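Local atomic coordinates of DNA mismatch repair protein MutS (Thermus aquaticus, PDB entry 1EWQ), a protein that binds mismatched DNA in the mismatch repair pathway, probably carrying out the recognition step, and has a weak ATPase activity. Residues A351-L359 with L372-E380; K393-R401 with R496-L504. All coordinates share one frame; numbering follows the deposited sequence.

Both contacts lie in the mostly helical MutS domain III, and they follow each other in series along the chain. Contact 1 comes first. It closes over 12 intervening residues, the last turns of helix 346-366 and a short connection, before helix 376-385 turns back. Contact 2 opens after contact 1 has closed. The stretch 393-401 docks on helix 479-511, and the 94 residues in between include helix 406-433 and a four-stranded antiparallel sheet. The two contacts neither nest nor cross. The nearest atoms of contact 1 and contact 2 are about 6 Å apart. Pro346 and Leu349 of helix 346-366 reach the side chains of contact 2, which links the two sites.

Contact 1: residues A351-L359 with L372-E380; sequences ALRRSLQIL and LPDLSPLKE
Leu356 spreads its two methyl groups over different partners on 372-380. Leu356 CD1 lies 3.6 Å from CD1 of Leu378, and the two side chains cross at about a right angle. Leu356 CD2 lies 3.7 Å from CD1 of Leu375. The chi1 of Leu356 is -64°, which sets CG beside its own backbone N and turns the fork toward both leucines. Leu352, one turn earlier, adds a looser touch on Leu378.

Lys379 buries the most surface in the contact, narrowly ahead of Leu356 and Leu359, and does so with its aliphatic chain. Its CB and CG pass beside CB of Leu356. Lys379 CD comes 3.1 Å from the carbonyl O of Leu356, a close approach of carbon to oxygen. Lys379 CD also lies 3.7 Å from CG of Gln357, whose side chain crosses that of the lysine. Bends at its chi3 and chi4 bring NZ back to its own helix. There it makes a weak hydrogen bond to Ser376 O and a long, weak ion pair with Glu383.

Leu359 packs on the non-helical lead-in to helix 376-385. Leu359 CD1 meets CD2 of Leu372 at 4.0 Å. Leu359 CD2 approaches the carbonyl O of Pro373 at 3.5 Å and also touches Leu375 CD1. Leu524 of helix 514-540 packs against both Leu359 and Leu372. Leu375 is the N-cap residue of helix 376-385. Just before it, OD2 of Asp374 accepts from Ser376 N at 3.0 Å, which makes an Asx turn, and also from Ser376 OG.

The two short helical segments run at 137° to each other, with axes 9.2 Å apart at closest approach. The arrangement is a roughly antiparallel alpha-alpha hairpin with a leucine-rich interface, within the helical part of MutS domain III.

Contact 2: residues K393-R401 with R496-L504; sequences KVSEGGLIR and RRREEEVFL
Glu499 reaches from its helix to two successive backbone amides of 393-401, and both bonds end on OE2. Leu399 N is 2.8 Å from Glu499 OE2 and comes from above the carboxylate plane, with a bent N-H...O angle of 142°. Ile400 N is 3.1 Å from Glu499 OE2 and nearer the plane, on the anti side, with a straighter angle of 164°. Both amides approach from the same face. With CG anti to the backbone N (chi1 -171°) and an extended chain beyond it, the carboxylate spans the gap to the loop. Arg412 of helix 406-433 is a long, weak ion-pair partner of OE2. The paired amides and this positive charge would be expected to stabilise the charged carboxylate.

A water sits between Glu499 OE1 and Val394 O, 2.5 Å and 2.6 Å away. Both distances are unusually short, so the bridge is doubtful in detail.

Lys393 to Glu396 form a type I beta turn, which sets Val394 against the helix. The loop follows helix 376-385 and leads to helix 406-433. It is thus a connection of MutS domain III held by a buried glutamate of the long helix 479-511.

Apolar contacts lie next to the glutamate. Val394 packs beside its stem, and the side chains of Leu399 and Ile400 go to the next turn of the helix. Val394 CG2 sits 3.6 Å from CA of Glu500 and also touches CG of Glu499. Its CG1 meets the aliphatic part of Glu500. Leu399 CD1 lies 3.6 Å from Phe503 CD1, approaching the ring obliquely. Pro346 of helix 346-366 touches both of these side chains. Ile400 CG1 and CD1 both pack on CG1 of Val502.

At the exposed end, Ser395 O meets the stem of Arg496, a loose contact at the rim with Arg496 CD 3.8 Å from Ser395 O.

Contact 1: residues A351-L359 with L372-E380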
loop_
_atom_site.group_PDB
_atom_site.type_symbol
_atom_site.label_atom_id
_atom_site.label_comp_id
_atom_site.label_asym_id
_atom_site.label_seq_id
_atom_site.Cartn_x
_atom_site.Cartn_y
_atom_site.Cartn_z
ATOM N N ALA C 351 0.437 30.998 15.641
ATOM C CA ALA C 351 1.499 30.104 16.089
ATOM C C ALA C 351 2.755 30.926 16.401
ATOM O O ALA C 351 3.454 30.656 17.373
ATOM C CB ALA C 351 1.795 29.061 15.011
ATOM N N LEU C 352 3.027 31.937 15.579
ATOM C CA LEU C 352 4.190 32.787 15.791
ATOM C C LEU C 352 4.108 33.482 17.151
ATOM O O LEU C 352 5.062 33.452 17.925
ATOM C CB LEU C 352 4.312 33.835 14.675
ATOM C CG LEU C 352 5.420 34.886 14.857
ATOM C CD1 LEU C 352 6.765 34.209 15.133
ATOM C CD2 LEU C 352 5.506 35.760 13.616
ATOM N N ARG C 353 2.969 34.106 17.436
ATOM C CA ARG C 353 2.769 34.788 18.714
ATOM C C ARG C 353 2.944 33.812 19.877
ATOM O O ARG C 353 3.602 34.130 20.862
ATOM C CB ARG C 353 1.368 35.408 18.784
ATOM C CG ARG C 353 1.041 36.033 20.133
ATOM C CD ARG C 353 -0.411 36.462 20.198
ATOM N NE ARG C 353 -1.296 35.314 20.043
ATOM C CZ ARG C 353 -2.605 35.401 19.838
ATOM N NH1 ARG C 353 -3.193 36.591 19.760
ATOM N NH2 ARG C 353 -3.330 34.299 19.704
ATOM N N ARG C 354 2.342 32.633 19.767
ATOM C CA ARG C 354 2.466 31.633 20.822
ATOM C C ARG C 354 3.940 31.332 21.082
ATOM O O ARG C 354 4.390 31.304 22.231
ATOM C CB ARG C 354 1.733 30.337 20.438
ATOM C CG ARG C 354 2.106 29.157 21.345
ATOM C CD ARG C 354 1.246 27.904 21.157
ATOM N NE ARG C 354 1.187 27.376 19.792
ATOM C CZ ARG C 354 2.232 27.198 18.986
ATOM N NH1 ARG C 354 3.455 27.521 19.386
ATOM N NH2 ARG C 354 2.058 26.658 17.783
ATOM N N SER C 355 4.690 31.128 20.003
ATOM C CA SER C 355 6.115 30.825 20.102
ATOM C C SER C 355 6.921 31.976 20.700
ATOM O O SER C 355 7.842 31.755 21.488
ATOM C CB SER C 355 6.673 30.478 18.723
ATOM O OG SER C 355 6.021 29.341 18.198
ATOM N N LEU C 356 6.582 33.201 20.325
ATOM C CA LEU C 356 7.298 34.356 20.839
ATOM C C LEU C 356 7.011 34.607 22.320
ATOM O O LEU C 356 7.764 35.316 22.990
ATOM C CB LEU C 356 6.961 35.601 20.014
ATOM C CG LEU C 356 7.397 35.554 18.546
ATOM C CD1 LEU C 356 7.120 36.893 17.895
ATOM C CD2 LEU C 356 8.880 35.207 18.442
ATOM N N GLN C 357 5.924 34.032 22.828
ATOM C CA GLN C 357 5.575 34.179 24.241
ATOM C C GLN C 357 6.365 33.148 25.047
ATOM O O GLN C 357 6.578 33.301 26.246
ATOM C CB GLN C 357 4.068 33.973 24.444
ATOM C CG GLN C 357 3.217 35.015 23.723
ATOM C CD GLN C 357 1.721 34.799 23.890
ATOM O OE1 GLN C 357 1.204 33.709 23.636
ATOM N NE2 GLN C 357 1.017 35.849 24.300
ATOM N N ILE C 358 6.807 32.100 24.365
ATOM C CA ILE C 358 7.585 31.038 24.990
ATOM C C ILE C 358 9.044 31.477 25.084
ATOM O O ILE C 358 9.736 31.204 26.065
ATOM C CB ILE C 358 7.519 29.746 24.142
ATOM C CG1 ILE C 358 6.087 29.210 24.136
ATOM C CG2 ILE C 358 8.514 28.707 24.666
ATOM C CD1 ILE C 358 5.876 28.085 23.154
ATOM N N LEU C 359 9.485 32.180 24.048
ATOM C CA LEU C 359 10.854 32.659 23.934
ATOM C C LEU C 359 11.417 33.280 25.209
ATOM O O LEU C 359 12.482 32.884 25.669
ATOM C CB LEU C 359 10.952 33.643 22.771
ATOM C CG LEU C 359 12.312 33.710 22.086
ATOM C CD1 LEU C 359 12.731 32.305 21.656
ATOM C CD2 LEU C 359 12.231 34.651 20.885
ATOM N N LEU C 372 19.657 34.194 22.300
ATOM C CA LEU C 372 18.292 34.232 21.796
ATOM C C LEU C 372 17.857 35.670 21.590
ATOM O O LEU C 372 17.999 36.510 22.478
ATOM C CB LEU C 372 17.338 33.540 22.768
ATOM C CG LEU C 372 17.253 32.017 22.666
ATOM C CD1 LEU C 372 16.371 31.479 23.789
ATOM C CD2 LEU C 372 16.685 31.616 21.308
ATOM N N PRO C 373 17.334 35.976 20.398
ATOM C CA PRO C 373 16.859 37.313 20.025
ATOM C C PRO C 373 15.690 37.782 20.882
ATOM O O PRO C 373 14.864 36.975 21.309
ATOM C CB PRO C 373 16.431 37.135 18.570
ATOM C CG PRO C 373 17.312 36.017 18.088
ATOM C CD PRO C 373 17.290 35.061 19.245
ATOM N N ASP C 374 15.633 39.083 21.148
ATOM C CA ASP C 374 14.521 39.642 21.908
ATOM C C ASP C 374 13.519 40.105 20.861
ATOM O O ASP C 374 13.804 41.007 20.073
ATOM C CB ASP C 374 14.949 40.839 22.760
ATOM C CG ASP C 374 13.779 41.455 23.535
ATOM O OD1 ASP C 374 13.992 42.469 24.235
ATOM O OD2 ASP C 374 12.644 40.929 23.451
ATOM N N LEU C 375 12.356 39.471 20.848
ATOM C CA LEU C 375 11.319 39.801 19.889
ATOM C C LEU C 375 10.036 40.221 20.594
ATOM O O LEU C 375 8.951 40.159 20.017
ATOM C CB LEU C 375 11.054 38.590 18.993
ATOM C CG LEU C 375 12.198 38.247 18.036
ATOM C CD1 LEU C 375 12.009 36.867 17.443
ATOM C CD2 LEU C 375 12.255 39.301 16.955
ATOM N N SER C 376 10.159 40.653 21.846
ATOM C CA SER C 376 8.980 41.062 22.598
ATOM C C SER C 376 8.197 42.147 21.862
ATOM O O SER C 376 6.972 42.160 21.905
ATOM C CB SER C 376 9.360 41.524 24.013
ATOM O OG SER C 376 10.341 42.537 23.990
ATOM N N PRO C 377 8.887 43.065 21.163
ATOM C CA PRO C 377 8.096 44.087 20.467
ATOM C C PRO C 377 7.149 43.521 19.395
ATOM O O PRO C 377 6.036 44.016 19.232
ATOM C CB PRO C 377 9.164 45.037 19.907
ATOM C CG PRO C 377 10.394 44.196 19.832
ATOM C CD PRO C 377 10.327 43.354 21.068
ATOM N N LEU C 378 7.584 42.484 18.683
ATOM C CA LEU C 378 6.761 41.851 17.648
ATOM C C LEU C 378 5.638 41.075 18.345
ATOM O O LEU C 378 4.485 41.063 17.903
ATOM C CB LEU C 378 7.610 40.876 16.820
ATOM C CG LEU C 378 7.131 40.408 15.437
ATOM C CD1 LEU C 378 7.779 39.071 15.116
ATOM C CD2 LEU C 378 5.628 40.262 15.398
ATOM N N LYS C 379 6.002 40.424 19.446
ATOM C CA LYS C 379 5.077 39.635 20.247
ATOM C C LYS C 379 3.910 40.508 20.708
ATOM O O LYS C 379 2.746 40.129 20.591
ATOM C CB LYS C 379 5.822 39.075 21.463
ATOM C CG LYS C 379 5.035 38.087 22.305
ATOM C CD LYS C 379 5.810 37.695 23.562
ATOM C CE LYS C 379 5.635 38.697 24.700
ATOM N NZ LYS C 379 6.058 40.090 24.375
ATOM N N GLU C 380 4.235 41.686 21.227
ATOM C CA GLU C 380 3.227 42.614 21.724
ATOM C C GLU C 380 2.274 43.083 20.632
ATOM O O GLU C 380 1.063 43.156 20.858
ATOM C CB GLU C 380 3.901 43.828 22.371
ATOM C CG GLU C 380 4.811 43.485 23.541
ATOM C CD GLU C 380 5.537 44.700 24.086
ATOM O OE1 GLU C 380 6.083 45.487 23.275
ATOM O OE2 GLU C 380 5.570 44.867 25.324
#

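Contact 2: residues K393-R401 with R496-L504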
loop_
_atom_site.group_PDB
_atom_site.type_symbol
_atom_site.label_atom_id
_atom_site.label_comp_id
_atom_site.label_asym_id
_atom_site.label_seq_id
_atom_site.Cartn_x
_atom_site.Cartn_y
_atom_site.Cartn_z
ATOM N N LYS C 393 -9.378 31.956 7.832
ATOM C CA LYS C 393 -9.431 32.942 6.756
ATOM C C LYS C 393 -9.944 34.295 7.237
ATOM O O LYS C 393 -10.920 34.374 7.987
ATOM C CB LYS C 393 -10.320 32.446 5.611
ATOM C CG LYS C 393 -9.756 31.258 4.855
ATOM C CD LYS C 393 -10.451 31.076 3.509
ATOM C CE LYS C 393 -9.790 29.966 2.704
ATOM N NZ LYS C 393 -8.314 30.179 2.609
ATOM N N VAL C 394 -9.275 35.357 6.794
ATOM C CA VAL C 394 -9.643 36.720 7.158
ATOM C C VAL C 394 -11.064 37.050 6.688
ATOM O O VAL C 394 -11.752 37.862 7.304
ATOM C CB VAL C 394 -8.648 37.748 6.535
ATOM C CG1 VAL C 394 -8.733 37.704 5.023
ATOM C CG2 VAL C 394 -8.946 39.155 7.044
ATOM N N SER C 395 -11.496 36.408 5.603
ATOM C CA SER C 395 -12.823 36.640 5.027
ATOM C C SER C 395 -13.976 36.399 5.996
ATOM O O SER C 395 -15.042 37.000 5.869
ATOM C CB SER C 395 -13.024 35.762 3.788
ATOM O OG SER C 395 -13.037 34.388 4.132
ATOM N N GLU C 396 -13.771 35.514 6.960
ATOM C CA GLU C 396 -14.822 35.221 7.921
ATOM C C GLU C 396 -14.631 36.006 9.217
ATOM O O GLU C 396 -14.137 37.137 9.211
ATOM C CB GLU C 396 -14.861 33.714 8.211
ATOM C CG GLU C 396 -13.583 33.176 8.837
ATOM C CD GLU C 396 -13.479 31.655 8.787
ATOM O OE1 GLU C 396 -13.381 31.099 7.668
ATOM O OE2 GLU C 396 -13.481 31.015 9.864
ATOM N N GLY C 397 -15.036 35.384 10.319
ATOM C CA GLY C 397 -14.933 35.984 11.640
ATOM C C GLY C 397 -13.776 36.929 11.920
ATOM O O GLY C 397 -12.823 37.028 11.152
ATOM N N GLY C 398 -13.875 37.611 13.055
ATOM C CA GLY C 398 -12.870 38.567 13.469
ATOM C C GLY C 398 -11.472 38.023 13.683
ATOM O O GLY C 398 -11.200 37.284 14.631
ATOM N N LEU C 399 -10.577 38.401 12.785
ATOM C CA LEU C 399 -9.196 37.984 12.871
ATOM C C LEU C 399 -8.560 38.993 13.820
ATOM O O LEU C 399 -7.865 38.631 14.767
ATOM C CB LEU C 399 -8.547 38.089 11.494
ATOM C CG LEU C 399 -7.269 37.317 11.172
ATOM C CD1 LEU C 399 -6.611 37.991 9.998
ATOM C CD2 LEU C 399 -6.318 37.286 12.363
ATOM N N ILE C 400 -8.841 40.267 13.556
ATOM C CA ILE C 400 -8.307 41.382 14.327
ATOM C C ILE C 400 -9.197 41.729 15.506
ATOM O O ILE C 400 -10.417 41.733 15.388
ATOM C CB ILE C 400 -8.154 42.629 13.421
ATOM C CG1 ILE C 400 -7.248 42.290 12.232
ATOM C CG2 ILE C 400 -7.579 43.801 14.213
ATOM C CD1 ILE C 400 -5.850 41.834 12.627
ATOM N N ARG C 401 -8.583 42.034 16.643
ATOM C CA ARG C 401 -9.339 42.369 17.848
ATOM C C ARG C 401 -9.893 43.786 17.889
ATOM O O ARG C 401 -9.331 44.713 17.298
ATOM C CB ARG C 401 -8.477 42.148 19.085
ATOM C CG ARG C 401 -7.944 40.747 19.171
ATOM C CD ARG C 401 -7.652 40.357 20.594
ATOM N NE ARG C 401 -6.768 41.307 21.253
ATOM C CZ ARG C 401 -6.231 41.087 22.445
ATOM N NH1 ARG C 401 -6.502 39.951 23.084
ATOM N NH2 ARG C 401 -5.422 41.987 22.995
ATOM N N ARG C 496 -14.575 43.346 5.496
ATOM C CA ARG C 496 -13.695 42.307 4.965
ATOM C C ARG C 496 -12.440 42.944 4.378
ATOM O O ARG C 496 -11.341 42.425 4.548
ATOM C CB ARG C 496 -14.384 41.480 3.877
ATOM C CG ARG C 496 -15.458 40.534 4.376
ATOM C CD ARG C 496 -15.959 39.646 3.240
ATOM N NE ARG C 496 -17.414 39.521 3.248
ATOM C CZ ARG C 496 -18.251 40.440 2.776
ATOM N NH1 ARG C 496 -17.786 41.560 2.246
ATOM N NH2 ARG C 496 -19.557 40.238 2.841
ATOM N N ARG C 497 -12.612 44.069 3.688
ATOM C CA ARG C 497 -11.487 44.773 3.083
ATOM C C ARG C 497 -10.490 45.254 4.123
ATOM O O ARG C 497 -9.342 44.812 4.145
ATOM C CB ARG C 497 -11.953 45.986 2.270
ATOM C CG ARG C 497 -10.766 46.719 1.648
ATOM C CD ARG C 497 -11.128 47.930 0.817
ATOM N NE ARG C 497 -9.950 48.389 0.079
ATOM C CZ ARG C 497 -9.933 49.423 -0.759
ATOM N NH1 ARG C 497 -11.039 50.124 -0.970
ATOM N NH2 ARG C 497 -8.814 49.746 -1.402
ATOM N N ARG C 498 -10.932 46.177 4.969
ATOM C CA ARG C 498 -10.085 46.735 6.017
ATOM C C ARG C 498 -9.415 45.653 6.856
ATOM O O ARG C 498 -8.235 45.759 7.183
ATOM C CB ARG C 498 -10.910 47.649 6.930
ATOM C CG ARG C 498 -10.261 47.973 8.277
ATOM C CD ARG C 498 -9.267 49.133 8.210
ATOM N NE ARG C 498 -8.168 48.928 7.274
ATOM C CZ ARG C 498 -6.910 49.293 7.508
ATOM N NH1 ARG C 498 -6.584 49.878 8.648
ATOM N NH2 ARG C 498 -5.976 49.078 6.596
ATOM N N GLU C 499 -10.164 44.614 7.205
ATOM C CA GLU C 499 -9.600 43.550 8.024
ATOM C C GLU C 499 -8.492 42.785 7.299
ATOM O O GLU C 499 -7.527 42.363 7.924
ATOM C CB GLU C 499 -10.698 42.597 8.498
ATOM C CG GLU C 499 -10.208 41.601 9.540
ATOM C CD GLU C 499 -11.342 40.982 10.332
ATOM O OE1 GLU C 499 -12.375 40.638 9.714
ATOM O OE2 GLU C 499 -11.192 40.828 11.565
ATOM N N GLU C 500 -8.622 42.606 5.988
ATOM C CA GLU C 500 -7.573 41.924 5.248
ATOM C C GLU C 500 -6.364 42.858 5.184
ATOM O O GLU C 500 -5.218 42.412 5.280
ATOM C CB GLU C 500 -8.014 41.577 3.826
ATOM C CG GLU C 500 -7.020 40.652 3.123
ATOM C CD GLU C 500 -7.388 40.352 1.683
ATOM O OE1 GLU C 500 -7.077 41.186 0.802
ATOM O OE2 GLU C 500 -7.990 39.283 1.427
ATOM N N GLU C 501 -6.623 44.158 5.023
ATOM C CA GLU C 501 -5.543 45.142 4.962
ATOM C C GLU C 501 -4.758 45.117 6.277
ATOM O O GLU C 501 -3.531 45.155 6.275
ATOM C CB GLU C 501 -6.089 46.563 4.728
ATOM C CG GLU C 501 -6.973 46.726 3.489
ATOM C CD GLU C 501 -7.431 48.173 3.259
ATOM O OE1 GLU C 501 -7.738 48.883 4.241
ATOM O OE2 GLU C 501 -7.497 48.595 2.087
ATOM N N VAL C 502 -5.468 45.049 7.397
ATOM C CA VAL C 502 -4.809 45.020 8.697
ATOM C C VAL C 502 -4.000 43.738 8.860
ATOM O O VAL C 502 -2.888 43.764 9.382
ATOM C CB VAL C 502 -5.826 45.140 9.845
ATOM C CG1 VAL C 502 -5.118 45.018 11.185
ATOM C CG2 VAL C 502 -6.547 46.486 9.755
ATOM N N PHE C 503 -4.557 42.617 8.411
ATOM C CA PHE C 503 -3.841 41.350 8.497
ATOM C C PHE C 503 -2.512 41.487 7.766
ATOM O O PHE C 503 -1.462 41.144 8.308
ATOM C CB PHE C 503 -4.642 40.214 7.860
ATOM C CG PHE C 503 -3.822 38.990 7.582
ATOM C CD1 PHE C 503 -3.304 38.230 8.626
ATOM C CD2 PHE C 503 -3.513 38.625 6.274
ATOM C CE1 PHE C 503 -2.484 37.123 8.371
ATOM C CE2 PHE C 503 -2.697 37.525 6.010
ATOM C CZ PHE C 503 -2.180 36.772 7.066
ATOM N N LEU C 504 -2.566 41.988 6.534
ATOM C CA LEU C 504 -1.365 42.177 5.725
ATOM C C LEU C 504 -0.356 43.113 6.385
ATOM O O LEU C 504 0.843 42.855 6.342
ATOM C CB LEU C 504 -1.738 42.701 4.333
ATOM C CG LEU C 504 -2.505 41.673 3.494
ATOM C CD1 LEU C 504 -2.860 42.247 2.129
ATOM C CD2 LEU C 504 -1.643 40.420 3.337
HETATM O O HOH W 1 -13.287 39.933 7.548
#